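Long-range contacts in ORF10 (Moritella marina, PDB 6RIW), which probably condenses acyl units during polyunsaturated fatty acid synthesis, this piece being the ketosynthase-chain length factor didomain of a longer multidomain synthase: residues Y76-D81 against A180-L185; G338-L343 against Q398-K403; G473-F478 against A561-K566; Y708-E713 against Q736-V741. One frame throughout, in Å; residues are numbered along the deposited sequence.

Contact 1 of 4, residues Y76-D81 against A180-L185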
loop_
_atom_site.group_PDB
_atom_site.type_symbol
_atom_site.label_atom_id
_atom_site.label_comp_id
_atom_site.label_asym_id
_atom_site.label_seq_id
_atom_site.Cartn_x
_atom_site.Cartn_y
_atom_site.Cartn_z
ATOM N N TYR A 76 14.334 -21.239 0.578
ATOM C CA TYR A 76 14.575 -19.803 0.648
ATOM C C TYR A 76 15.715 -19.504 1.621
ATOM O O TYR A 76 16.227 -20.386 2.317
ATOM C CB TYR A 76 13.301 -19.059 1.088
ATOM C CG TYR A 76 12.163 -19.188 0.117
ATOM C CD1 TYR A 76 12.012 -18.277 -0.912
ATOM C CD2 TYR A 76 11.268 -20.240 0.203
ATOM C CE1 TYR A 76 10.986 -18.399 -1.821
ATOM C CE2 TYR A 76 10.236 -20.369 -0.699
ATOM C CZ TYR A 76 10.101 -19.444 -1.703
ATOM O OH TYR A 76 9.086 -19.575 -2.604
ATOM N N GLN A 77 16.096 -18.228 1.692
ATOM C CA GLN A 77 17.144 -17.840 2.631
ATOM C C GLN A 77 16.597 -17.579 4.035
ATOM O O GLN A 77 17.370 -17.276 4.954
ATOM C CB GLN A 77 17.914 -16.634 2.081
ATOM C CG GLN A 77 18.583 -16.986 0.730
ATOM C CD GLN A 77 19.697 -16.051 0.326
ATOM O OE1 GLN A 77 20.152 -15.206 1.100
ATOM N NE2 GLN A 77 20.150 -16.199 -0.911
ATOM N N LEU A 78 15.293 -17.718 4.218
ATOM C CA LEU A 78 14.639 -17.666 5.516
ATOM C C LEU A 78 14.063 -19.032 5.845
ATOM O O LEU A 78 13.658 -19.783 4.957
ATOM C CB LEU A 78 13.525 -16.614 5.533
ATOM C CG LEU A 78 14.063 -15.182 5.549
ATOM C CD1 LEU A 78 12.929 -14.202 5.361
ATOM C CD2 LEU A 78 14.846 -14.879 6.839
ATOM N N ASP A 79 14.016 -19.326 7.141
ATOM C CA ASP A 79 13.657 -20.645 7.641
ATOM C C ASP A 79 12.243 -21.060 7.226
ATOM O O ASP A 79 11.300 -20.261 7.235
ATOM C CB ASP A 79 13.809 -20.643 9.172
ATOM C CG ASP A 79 12.997 -21.726 9.859
ATOM O OD1 ASP A 79 13.377 -22.911 9.766
ATOM O OD2 ASP A 79 11.985 -21.387 10.514
ATOM N N ASN A 80 12.116 -22.339 6.873
ATOM C CA ASN A 80 10.849 -22.931 6.441
ATOM C C ASN A 80 9.712 -22.655 7.431
ATOM O O ASN A 80 8.618 -22.228 7.041
ATOM C CB ASN A 80 11.077 -24.441 6.260
ATOM C CG ASN A 80 9.804 -25.213 5.972
ATOM O OD1 ASN A 80 9.008 -25.515 6.872
ATOM N ND2 ASN A 80 9.620 -25.567 4.711
ATOM N N ASP A 81 9.952 -22.890 8.721
ATOM C CA ASP A 81 8.887 -22.739 9.713
ATOM C C ASP A 81 8.405 -21.293 9.830
ATOM O O ASP A 81 7.207 -21.047 10.021
ATOM C CB ASP A 81 9.364 -23.250 11.068
ATOM C CG ASP A 81 9.692 -24.730 11.036
ATOM O OD1 ASP A 81 10.883 -25.080 11.196
ATOM O OD2 ASP A 81 8.755 -25.537 10.833
ATOM N N ALA A 180 12.884 -9.617 -0.726
ATOM C CA ALA A 180 14.298 -9.289 -0.894
ATOM C C ALA A 180 15.165 -10.168 -0.003
ATOM O O ALA A 180 16.185 -10.713 -0.454
ATOM C CB ALA A 180 14.543 -7.801 -0.598
ATOM N N GLN A 181 14.752 -10.365 1.253
ATOM C CA GLN A 181 15.581 -11.164 2.147
ATOM C C GLN A 181 15.533 -12.639 1.775
ATOM O O GLN A 181 16.580 -13.296 1.731
ATOM C CB GLN A 181 15.186 -10.963 3.617
ATOM C CG GLN A 181 16.132 -11.721 4.566
ATOM C CD GLN A 181 15.969 -11.350 6.035
ATOM O OE1 GLN A 181 14.961 -10.765 6.457
ATOM N NE2 GLN A 181 16.978 -11.681 6.821
ATOM N N ALA A 182 14.339 -13.177 1.498
ATOM C CA ALA A 182 14.213 -14.609 1.236
ATOM C C ALA A 182 14.886 -15.027 -0.070
ATOM O O ALA A 182 15.284 -16.186 -0.210
ATOM C CB ALA A 182 12.739 -15.019 1.195
ATOM N N ALA A 183 14.993 -14.128 -1.042
ATOM C CA ALA A 183 15.673 -14.441 -2.289
ATOM C C ALA A 183 17.111 -13.927 -2.331
ATOM O O ALA A 183 17.795 -14.145 -3.326
ATOM C CB ALA A 183 14.887 -13.880 -3.480
ATOM N N GLY A 184 17.583 -13.245 -1.289
ATOM C CA GLY A 184 18.950 -12.752 -1.298
ATOM C C GLY A 184 19.204 -11.573 -2.207
ATOM O O GLY A 184 20.308 -11.437 -2.743
ATOM N N LEU A 185 18.220 -10.702 -2.389
ATOM C CA LEU A 185 18.386 -9.512 -3.223
ATOM C C LEU A 185 19.134 -8.403 -2.483
ATOM O O LEU A 185 18.788 -8.065 -1.348
ATOM C CB LEU A 185 17.015 -8.989 -3.641
ATOM C CG LEU A 185 16.061 -10.025 -4.214
ATOM C CD1 LEU A 185 14.836 -9.277 -4.737
ATOM C CD2 LEU A 185 16.766 -10.816 -5.325
HETATM O O HOH W 1 19.009 -12.801 2.452
#
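Gln77 and Ala182 bring the two backbones within 4.6 Å, CA to CA, where the loop leading into helix 80-84 passes the C-terminal end of helix 174-183. One backbone bond joins them: Gln77 N donates to Ala182 O at 2.9 Å and 165°. The helix ends in a Schellman motif, in which Gly184 adopts positive phi, its N bonds back to Gln181 O and Leu185 N bonds back to Ala180 O. The chain of Gln77 is extended beyond CG and reaches past this end, with OE1 3.6 Å from Gly184 CA. A water donates to both Gln77 OE1 and Gln181 O, a second, solvent-mediated link between loop and helix end. Tyr76 turns its ring edge to Ala182 O, which lies in the ring plane, while its CD1 packs 3.9 Å from Ala182 CB. Leu78 and Gln181 cross at about a right angle; with CG anti to the backbone N (chi1 -176°) and the chain extended beyond it, Gln181 lays its amide across the Leu78 methyls, CD 3.8 Å from Leu78 CD2. An alanine at Gln181 would probably leave the methyls of Leu78 without this amide cover and cost Asn875 its weak hydrogen bond to OE1. Further out, Ala182 also packs on Leu94 of helix 88-104, and Tyr76 has a cation-pi contact with Lys98 of the same helix. Tyr76 and Leu78 touch Leu83 of helix 80-84, so the loop is packed among three helices of the first ketosynthase-type domain, with the chain's last modelled residues, Tyr966 to Val968, alongside.

Contact 2 of 4, residues G338-L343 against Q398-K403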
loop_
_atom_site.group_PDB
_atom_site.type_symbol
_atom_site.label_atom_id
_atom_site.label_comp_id
_atom_site.label_asym_id
_atom_site.label_seq_id
_atom_site.Cartn_x
_atom_site.Cartn_y
_atom_site.Cartn_z
ATOM N N GLY A 338 -16.746 2.492 -17.212
ATOM C CA GLY A 338 -15.323 2.386 -17.517
ATOM C C GLY A 338 -15.029 1.800 -18.890
ATOM O O GLY A 338 -14.082 2.220 -19.563
ATOM N N ASP A 339 -15.811 0.803 -19.316
ATOM C CA ASP A 339 -15.587 0.234 -20.642
ATOM C C ASP A 339 -15.781 1.301 -21.722
ATOM O O ASP A 339 -14.969 1.416 -22.649
ATOM C CB ASP A 339 -16.524 -0.962 -20.877
ATOM C CG ASP A 339 -16.115 -2.238 -20.085
ATOM O OD1 ASP A 339 -15.239 -2.172 -19.165
ATOM O OD2 ASP A 339 -16.709 -3.321 -20.383
ATOM N N ASN A 340 -16.826 2.129 -21.586
ATOM C CA ASN A 340 -17.112 3.146 -22.600
ATOM C C ASN A 340 -16.087 4.277 -22.574
ATOM O O ASN A 340 -15.716 4.806 -23.632
ATOM C CB ASN A 340 -18.522 3.709 -22.405
ATOM C CG ASN A 340 -19.607 2.712 -22.792
ATOM O OD1 ASN A 340 -19.875 2.511 -23.968
ATOM N ND2 ASN A 340 -20.222 2.073 -21.797
ATOM N N VAL A 341 -15.629 4.678 -21.383
ATOM C CA VAL A 341 -14.618 5.731 -21.310
ATOM C C VAL A 341 -13.317 5.275 -21.957
ATOM O O VAL A 341 -12.688 6.032 -22.707
ATOM C CB VAL A 341 -14.399 6.194 -19.856
ATOM C CG1 VAL A 341 -13.174 7.110 -19.775
ATOM C CG2 VAL A 341 -15.618 6.946 -19.342
ATOM N N GLU A 342 -12.883 4.037 -21.681
ATOM C CA GLU A 342 -11.647 3.550 -22.285
ATOM C C GLU A 342 -11.774 3.452 -23.804
ATOM O O GLU A 342 -10.817 3.743 -24.537
ATOM C CB GLU A 342 -11.245 2.189 -21.695
ATOM C CG GLU A 342 -9.989 1.585 -22.367
ATOM C CD GLU A 342 -9.430 0.339 -21.655
ATOM O OE1 GLU A 342 -10.196 -0.338 -20.930
ATOM O OE2 GLU A 342 -8.219 0.050 -21.820
ATOM N N LEU A 343 -12.949 3.042 -24.302
ATOM C CA LEU A 343 -13.138 2.988 -25.751
ATOM C C LEU A 343 -13.113 4.389 -26.356
ATOM O O LEU A 343 -12.591 4.582 -27.460
ATOM C CB LEU A 343 -14.448 2.274 -26.094
ATOM C CG LEU A 343 -14.414 0.751 -25.955
ATOM C CD1 LEU A 343 -15.826 0.146 -25.942
ATOM C CD2 LEU A 343 -13.562 0.149 -27.065
ATOM N N GLN A 398 -22.218 -9.623 -27.701
ATOM C CA GLN A 398 -22.739 -8.402 -28.318
ATOM C C GLN A 398 -21.841 -7.237 -27.923
ATOM O O GLN A 398 -22.077 -6.573 -26.904
ATOM C CB GLN A 398 -24.191 -8.159 -27.911
ATOM C CG GLN A 398 -25.161 -9.155 -28.559
ATOM C CD GLN A 398 -26.505 -9.208 -27.863
ATOM O OE1 GLN A 398 -26.644 -8.778 -26.713
ATOM N NE2 GLN A 398 -27.506 -9.752 -28.550
ATOM N N PRO A 399 -20.817 -6.942 -28.722
ATOM C CA PRO A 399 -19.787 -5.981 -28.295
ATOM C C PRO A 399 -20.241 -4.527 -28.327
ATOM O O PRO A 399 -21.041 -4.112 -29.167
ATOM C CB PRO A 399 -18.652 -6.208 -29.301
ATOM C CG PRO A 399 -18.963 -7.508 -29.982
ATOM C CD PRO A 399 -20.446 -7.651 -29.954
ATOM N N LEU A 400 -19.683 -3.735 -27.410
ATOM C CA LEU A 400 -19.866 -2.294 -27.481
ATOM C C LEU A 400 -19.155 -1.739 -28.711
ATOM O O LEU A 400 -18.336 -2.408 -29.347
ATOM C CB LEU A 400 -19.324 -1.601 -26.229
ATOM C CG LEU A 400 -19.810 -2.014 -24.839
ATOM C CD1 LEU A 400 -18.782 -1.570 -23.808
ATOM C CD2 LEU A 400 -21.157 -1.408 -24.528
ATOM N N GLN A 401 -19.482 -0.498 -29.056
ATOM C CA GLN A 401 -18.670 0.279 -29.982
ATOM C C GLN A 401 -18.278 1.585 -29.305
ATOM O O GLN A 401 -18.929 2.025 -28.354
ATOM C CB GLN A 401 -19.409 0.561 -31.295
ATOM C CG GLN A 401 -20.276 1.794 -31.213
ATOM C CD GLN A 401 -21.209 1.938 -32.402
ATOM O OE1 GLN A 401 -21.049 1.258 -33.415
ATOM N NE2 GLN A 401 -22.194 2.822 -32.275
ATOM N N SER A 402 -17.187 2.194 -29.781
ATOM C CA SER A 402 -16.757 3.456 -29.188
ATOM C C SER A 402 -17.779 4.555 -29.497
ATOM O O SER A 402 -18.726 4.365 -30.269
ATOM C CB SER A 402 -15.364 3.867 -29.683
ATOM O OG SER A 402 -15.246 3.825 -31.096
ATOM N N LYS A 403 -17.580 5.719 -28.874
ATOM C CA LYS A 403 -18.560 6.798 -28.980
ATOM C C LYS A 403 -18.957 7.076 -30.430
ATOM O O LYS A 403 -20.146 7.199 -30.737
ATOM C CB LYS A 403 -18.017 8.069 -28.322
ATOM C CG LYS A 403 -19.046 9.191 -28.177
ATOM C CD LYS A 403 -18.443 10.435 -27.523
ATOM C CE LYS A 403 -19.305 11.674 -27.786
ATOM N NZ LYS A 403 -19.981 12.206 -26.553
HETATM O O HOH W 2 -19.034 3.443 -26.312
#
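Leu400 and Leu343 carry most of this contact, the former pointing its side chain from an irregular loop at one side of helix 336-350. Leu400 CD1 rests 3.7 Å from Asp339 CB, touching the aliphatic base of that residue, and Leu400 CB lies 3.9 Å from Leu343 CD1. The two leucine side chains meet at a slant, whereas Asn340 and Leu400 are crossed at about a right angle, with Leu400 CD2 4.2 Å from Asn340 OD1. One turn further along the helix from Asp339, Leu343 CB packs against Ser402 CB at 4.0 Å, and the same serine carbon is 3.6 Å from Leu343 O. No direct hydrogen bond spans the segments, but a water donates to Asn340 OD1 at 2.7 Å and to Gln401 O. The amide of Asn340 is fixed at its other end, where ND2 bonds to Pro336 O within the same helix. Asp339 turns its carboxylate to Phe250 N and Gly334 N, which leaves CB to meet the leucine. OG of Ser402, between the backbone N and the carbonyl carbon (chi1 50°), bonds with Phe407 N and with Glu347 OE1 of helix 336-350, a direct polar tie from loop to helix. Backbone bonds of Leu400 with Phe250 and of Gln398 with Gln252 set the loop beside residues 250-252. The segments thus meet through carbon contacts and one water, while bonds to residues beyond them hold Asp339, Asn340 and Ser402, and with them the packing carbons, in place.

Contact 3 of 4, residues G473-F478 against A561-K566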
loop_
_atom_site.group_PDB
_atom_site.type_symbol
_atom_site.label_atom_id
_atom_site.label_comp_id
_atom_site.label_asym_id
_atom_site.label_seq_id
_atom_site.Cartn_x
_atom_site.Cartn_y
_atom_site.Cartn_z
ATOM N N GLY A 473 9.047 23.303 0.531
ATOM C CA GLY A 473 7.767 23.500 1.160
ATOM C C GLY A 473 7.613 22.395 2.183
ATOM O O GLY A 473 8.072 21.283 1.904
ATOM N N MET A 474 7.064 22.694 3.364
ATOM C CA MET A 474 6.907 21.702 4.431
ATOM C C MET A 474 5.669 22.026 5.262
ATOM O O MET A 474 5.302 23.198 5.434
ATOM C CB MET A 474 8.121 21.640 5.381
ATOM C CG MET A 474 9.493 21.458 4.726
ATOM S SD MET A 474 10.803 20.930 5.848
ATOM C CE MET A 474 10.929 22.313 6.964
ATOM N N ASP A 475 5.052 20.975 5.814
ATOM C CA ASP A 475 4.087 21.138 6.902
ATOM C C ASP A 475 4.099 19.876 7.759
ATOM O O ASP A 475 4.496 18.802 7.306
ATOM C CB ASP A 475 2.672 21.438 6.399
ATOM C CG ASP A 475 1.714 21.862 7.541
ATOM O OD1 ASP A 475 2.147 22.546 8.506
ATOM O OD2 ASP A 475 0.522 21.493 7.484
ATOM N N SER A 476 3.658 20.018 9.008
ATOM C CA SER A 476 3.745 18.917 9.956
ATOM C C SER A 476 2.599 18.988 10.951
ATOM O O SER A 476 2.212 20.072 11.396
ATOM C CB SER A 476 5.079 18.957 10.700
ATOM O OG SER A 476 5.184 20.164 11.445
ATOM N N HIS A 477 2.106 17.825 11.346
ATOM C CA HIS A 477 1.093 17.714 12.399
ATOM C C HIS A 477 1.455 16.481 13.232
ATOM O O HIS A 477 1.099 15.354 12.873
ATOM C CB HIS A 477 -0.289 17.621 11.777
ATOM C CG HIS A 477 -1.402 17.682 12.773
ATOM N ND1 HIS A 477 -2.691 18.011 12.416
ATOM C CD2 HIS A 477 -1.425 17.452 14.105
ATOM C CE1 HIS A 477 -3.461 17.978 13.489
ATOM N NE2 HIS A 477 -2.722 17.643 14.528
ATOM N N PHE A 478 2.182 16.701 14.329
ATOM C CA PHE A 478 2.662 15.631 15.205
ATOM C C PHE A 478 2.108 15.885 16.598
ATOM O O PHE A 478 2.489 16.866 17.251
ATOM C CB PHE A 478 4.185 15.586 15.241
ATOM C CG PHE A 478 4.807 15.102 13.976
ATOM C CD1 PHE A 478 4.603 13.799 13.541
ATOM C CD2 PHE A 478 5.610 15.949 13.224
ATOM C CE1 PHE A 478 5.195 13.337 12.382
ATOM C CE2 PHE A 478 6.206 15.499 12.057
ATOM C CZ PHE A 478 5.986 14.179 11.638
ATOM N N ALA A 561 -0.287 17.835 3.117
ATOM C CA ALA A 561 0.192 17.900 1.736
ATOM C C ALA A 561 -0.244 19.198 1.073
ATOM O O ALA A 561 0.548 19.854 0.382
ATOM C CB ALA A 561 -0.327 16.711 0.913
ATOM N N ASP A 562 -1.503 19.580 1.281
ATOM C CA ASP A 562 -2.019 20.844 0.753
ATOM C C ASP A 562 -1.208 22.025 1.273
ATOM O O ASP A 562 -0.831 22.918 0.507
ATOM C CB ASP A 562 -3.491 20.993 1.144
ATOM C CG ASP A 562 -4.184 22.152 0.421
ATOM O OD1 ASP A 562 -4.069 22.260 -0.815
ATOM O OD2 ASP A 562 -4.865 22.938 1.111
ATOM N N ASN A 563 -0.927 22.040 2.578
ATOM C CA ASN A 563 -0.170 23.141 3.169
ATOM C C ASN A 563 1.263 23.172 2.650
ATOM O O ASN A 563 1.795 24.248 2.338
ATOM C CB ASN A 563 -0.189 23.034 4.699
ATOM C CG ASN A 563 -1.537 23.385 5.284
ATOM O OD1 ASN A 563 -2.340 24.062 4.645
ATOM N ND2 ASN A 563 -1.794 22.934 6.503
ATOM N N ALA A 564 1.904 22.001 2.524
ATOM C CA ALA A 564 3.257 21.965 1.981
ATOM C C ALA A 564 3.284 22.459 0.529
ATOM O O ALA A 564 4.217 23.165 0.122
ATOM C CB ALA A 564 3.833 20.541 2.099
ATOM N N ALA A 565 2.260 22.109 -0.259
ATOM C CA ALA A 565 2.207 22.536 -1.656
ATOM C C ALA A 565 2.091 24.050 -1.758
ATOM O O ALA A 565 2.751 24.678 -2.597
ATOM C CB ALA A 565 1.033 21.866 -2.371
ATOM N N LYS A 566 1.277 24.653 -0.888
ATOM C CA LYS A 566 1.178 26.111 -0.845
ATOM C C LYS A 566 2.491 26.742 -0.407
ATOM O O LYS A 566 2.951 27.725 -1.004
ATOM C CB LYS A 566 0.046 26.531 0.093
ATOM C CG LYS A 566 -1.348 26.312 -0.489
ATOM C CD LYS A 566 -2.422 26.383 0.597
ATOM C CE LYS A 566 -3.808 26.149 0.018
ATOM N NZ LYS A 566 -4.808 26.117 1.118
#
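Hydrogen bonding across the contact rests on Asp475 and Asn563. Asn563 ND2 donates to Asp475 OD2 at 2.9 Å and 163°; the oxygen lies in the plane of the amide, yet the donor stands well above the carboxylate plane. The two flat groups are turned 66° apart. CG of Asp475 is anti to the backbone N, and the carboxylate overlies the base of Asn563, with OD2 3.3 Å from Asn563 CB. The other oxygen, OD1, accepts from Leu484 N and, weakly, from Ser476 N, so the carboxylate is held at both ends and would be poorly placed to rotate.

Van der Waals packing is carried by small residues. Ala564 CB sits over the strand backbone, 3.9 Å from Asp475 N, and Gly473 CA is 3.7 Å from Ala564 O; a CB on Gly473 would clash with that oxygen. The axes of 473-478 and 561-566 approach to 6.0 Å, running nearly antiparallel at 151°.

The salt bridges do not cross to the strand: Lys566 NZ pairs with Asp562 OD2 at 3.2 Å within the helix, and Asp562 OD1 pairs with Arg539 of helix 537-540. Met474 points away to helix 841-854, on the other side of the strand from helix 552-567. A strand enclosed by helices, bonded through Gly473, Asp475 and His477 to strand 741-752, is characteristic of the layered alpha-beta thiolase fold, here in the second ketosynthase-type domain.

Contact 4 of 4, residues Y708-E713 against Q736-V741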
loop_
_atom_site.group_PDB
_atom_site.type_symbol
_atom_site.label_atom_id
_atom_site.label_comp_id
_atom_site.label_asym_id
_atom_site.label_seq_id
_atom_site.Cartn_x
_atom_site.Cartn_y
_atom_site.Cartn_z
ATOM N N TYR A 708 7.437 -6.406 19.291
ATOM C CA TYR A 708 8.837 -6.215 18.920
ATOM C C TYR A 708 9.699 -5.649 20.034
ATOM O O TYR A 708 10.929 -5.791 19.977
ATOM C CB TYR A 708 8.930 -5.308 17.681
ATOM C CG TYR A 708 8.175 -5.931 16.528
ATOM C CD1 TYR A 708 8.710 -7.005 15.818
ATOM C CD2 TYR A 708 6.909 -5.476 16.182
ATOM C CE1 TYR A 708 7.991 -7.610 14.751
ATOM C CE2 TYR A 708 6.194 -6.057 15.128
ATOM C CZ TYR A 708 6.735 -7.123 14.425
ATOM O OH TYR A 708 5.997 -7.661 13.387
ATOM N N GLY A 709 9.092 -5.042 21.039
ATOM C CA GLY A 709 9.821 -4.548 22.186
ATOM C C GLY A 709 8.912 -3.755 23.105
ATOM O O GLY A 709 7.837 -3.301 22.699
ATOM N N PRO A 710 9.345 -3.536 24.353
ATOM C CA PRO A 710 8.478 -2.876 25.341
ATOM C C PRO A 710 8.297 -1.385 25.079
ATOM O O PRO A 710 9.254 -0.670 24.760
ATOM C CB PRO A 710 9.216 -3.108 26.676
ATOM C CG PRO A 710 10.646 -3.362 26.280
ATOM C CD PRO A 710 10.610 -4.007 24.921
ATOM N N VAL A 711 7.043 -0.922 25.253
ATOM C CA VAL A 711 6.670 0.485 25.134
ATOM C C VAL A 711 6.997 1.203 26.436
ATOM O O VAL A 711 7.059 0.592 27.511
ATOM C CB VAL A 711 5.174 0.613 24.775
ATOM C CG1 VAL A 711 4.264 0.202 25.942
ATOM C CG2 VAL A 711 4.825 2.031 24.282
ATOM N N ASN A 712 7.227 2.505 26.343
ATOM C CA ASN A 712 7.447 3.366 27.509
ATOM C C ASN A 712 6.084 3.837 28.009
ATOM O O ASN A 712 5.463 4.722 27.419
ATOM C CB ASN A 712 8.351 4.537 27.121
ATOM C CG ASN A 712 8.790 5.382 28.327
ATOM O OD1 ASN A 712 8.075 5.482 29.319
ATOM N ND2 ASN A 712 9.967 6.001 28.227
ATOM N N GLU A 713 5.594 3.231 29.096
ATOM C CA GLU A 713 4.250 3.568 29.557
ATOM C C GLU A 713 4.185 4.978 30.132
ATOM O O GLU A 713 3.129 5.614 30.101
ATOM C CB GLU A 713 3.792 2.556 30.606
ATOM C CG GLU A 713 2.772 1.592 30.099
ATOM C CD GLU A 713 2.511 0.478 31.096
ATOM O OE1 GLU A 713 3.341 -0.449 31.184
ATOM O OE2 GLU A 713 1.479 0.542 31.789
ATOM N N GLN A 736 18.053 4.567 25.862
ATOM C CA GLN A 736 16.677 4.190 26.171
ATOM C C GLN A 736 16.391 2.753 25.748
ATOM O O GLN A 736 16.822 2.307 24.684
ATOM C CB GLN A 736 15.709 5.130 25.460
ATOM C CG GLN A 736 15.786 6.550 25.943
ATOM C CD GLN A 736 15.412 6.641 27.391
ATOM O OE1 GLN A 736 16.242 6.959 28.240
ATOM N NE2 GLN A 736 14.157 6.329 27.691
ATOM N N GLN A 737 15.627 2.042 26.575
ATOM C CA GLN A 737 15.297 0.638 26.355
ATOM C C GLN A 737 13.846 0.406 25.955
ATOM O O GLN A 737 13.433 -0.751 25.825
ATOM C CB GLN A 737 15.567 -0.163 27.634
ATOM C CG GLN A 737 17.002 -0.212 28.065
ATOM C CD GLN A 737 17.403 -1.625 28.428
ATOM O OE1 GLN A 737 17.663 -2.451 27.546
ATOM N NE2 GLN A 737 17.417 -1.928 29.734
ATOM N N GLN A 738 13.051 1.463 25.805
ATOM C CA GLN A 738 11.635 1.346 25.471
ATOM C C GLN A 738 11.305 2.377 24.404
ATOM O O GLN A 738 11.925 3.448 24.356
ATOM C CB GLN A 738 10.735 1.574 26.712
ATOM C CG GLN A 738 10.980 0.557 27.816
ATOM C CD GLN A 738 10.211 0.846 29.084
ATOM O OE1 GLN A 738 9.871 1.998 29.386
ATOM N NE2 GLN A 738 9.944 -0.204 29.848
ATOM N N TRP A 739 10.312 2.069 23.561
ATOM C CA TRP A 739 9.915 2.994 22.498
ATOM C C TRP A 739 8.785 3.914 22.969
ATOM O O TRP A 739 8.002 3.579 23.866
ATOM C CB TRP A 739 9.505 2.247 21.216
ATOM C CG TRP A 739 8.351 1.280 21.362
ATOM C CD1 TRP A 739 8.419 -0.023 21.785
ATOM C CD2 TRP A 739 6.968 1.537 21.064
ATOM N NE1 TRP A 739 7.160 -0.591 21.775
ATOM C CE2 TRP A 739 6.252 0.344 21.340
ATOM C CE3 TRP A 739 6.267 2.656 20.589
ATOM C CZ2 TRP A 739 4.872 0.246 21.178
ATOM C CZ3 TRP A 739 4.903 2.558 20.407
ATOM C CH2 TRP A 739 4.215 1.346 20.696
ATOM N N LEU A 740 8.729 5.106 22.375
ATOM C CA LEU A 740 7.755 6.123 22.763
ATOM C C LEU A 740 6.614 6.223 21.756
ATOM O O LEU A 740 6.838 6.232 20.536
ATOM C CB LEU A 740 8.445 7.489 22.889
ATOM C CG LEU A 740 9.479 7.615 24.003
ATOM C CD1 LEU A 740 10.485 8.733 23.644
ATOM C CD2 LEU A 740 8.728 7.921 25.303
ATOM N N VAL A 741 5.386 6.322 22.270
ATOM C CA VAL A 741 4.207 6.406 21.403
ATOM C C VAL A 741 4.122 7.797 20.778
ATOM O O VAL A 741 4.290 8.820 21.460
ATOM C CB VAL A 741 2.930 6.090 22.207
ATOM C CG1 VAL A 741 1.695 6.419 21.394
ATOM C CG2 VAL A 741 2.900 4.605 22.653
HETATM O O HOH W 3 5.146 6.337 25.233
HETATM O O HOH W 4 11.912 5.603 26.260
#
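Val711 and Trp739 form a single beta bridge, CA to CA 4.9 Å, in which Asn712 N donates to Trp739 O at 2.8 Å and Trp739 N to Pro710 O at 3.2 Å. The indole adds a third bond: its NE1 donates to Gly709 O at 2.9 Å, the oxygen lying in the ring plane while the donor stands above the carbonyl plane. Val711 CG2, anti to the backbone N, covers one face of the six-membered ring in a CH-pi contact, 3.5 Å from the centroid, and also meets Val741 CG2 at 3.6 Å. The extended Gln738 chain crosses Asn712 at about a right angle, with OE1 3.4 Å from Asn712 CA. Asn712 ND2 bonds to Ser716 O and to a water that Gln736 NE2 and Gln738 O share; beside it lies Leu740 CD2. A leucine in place of Trp739 would probably leave Gly709 O without its indole donor and Val711 without an aromatic face. Phe807 stacks on the same indole and Phe838 meets it edge-to-face, while Ile702 and Arg705 of helix 699-706 also touch it. The bridge therefore lies beyond the end of that helix, where the chain leads into strand 741-752.

In the fold
Contact 3 is the most deeply enclosed of the four, a strand and helix joined by small residues and one side-chain hydrogen bond, without a bridging water. Contacts 1, 2 and 4 are only partly buried, and each uses at least one water to link its segments. Contacts 1 and 2 belong to the first ketosynthase-type domain, contacts 3 and 4 to the second. Strand 741-752 relates the latter two: it pairs with the strand of contact 3, and contact 4 leads into it, their nearest atoms being about 9 Å apart. Contact 4 depends chiefly on backbone bonds and an indole, contact 2 on leucine packing, and contact 1 on one backbone bond at a helix end.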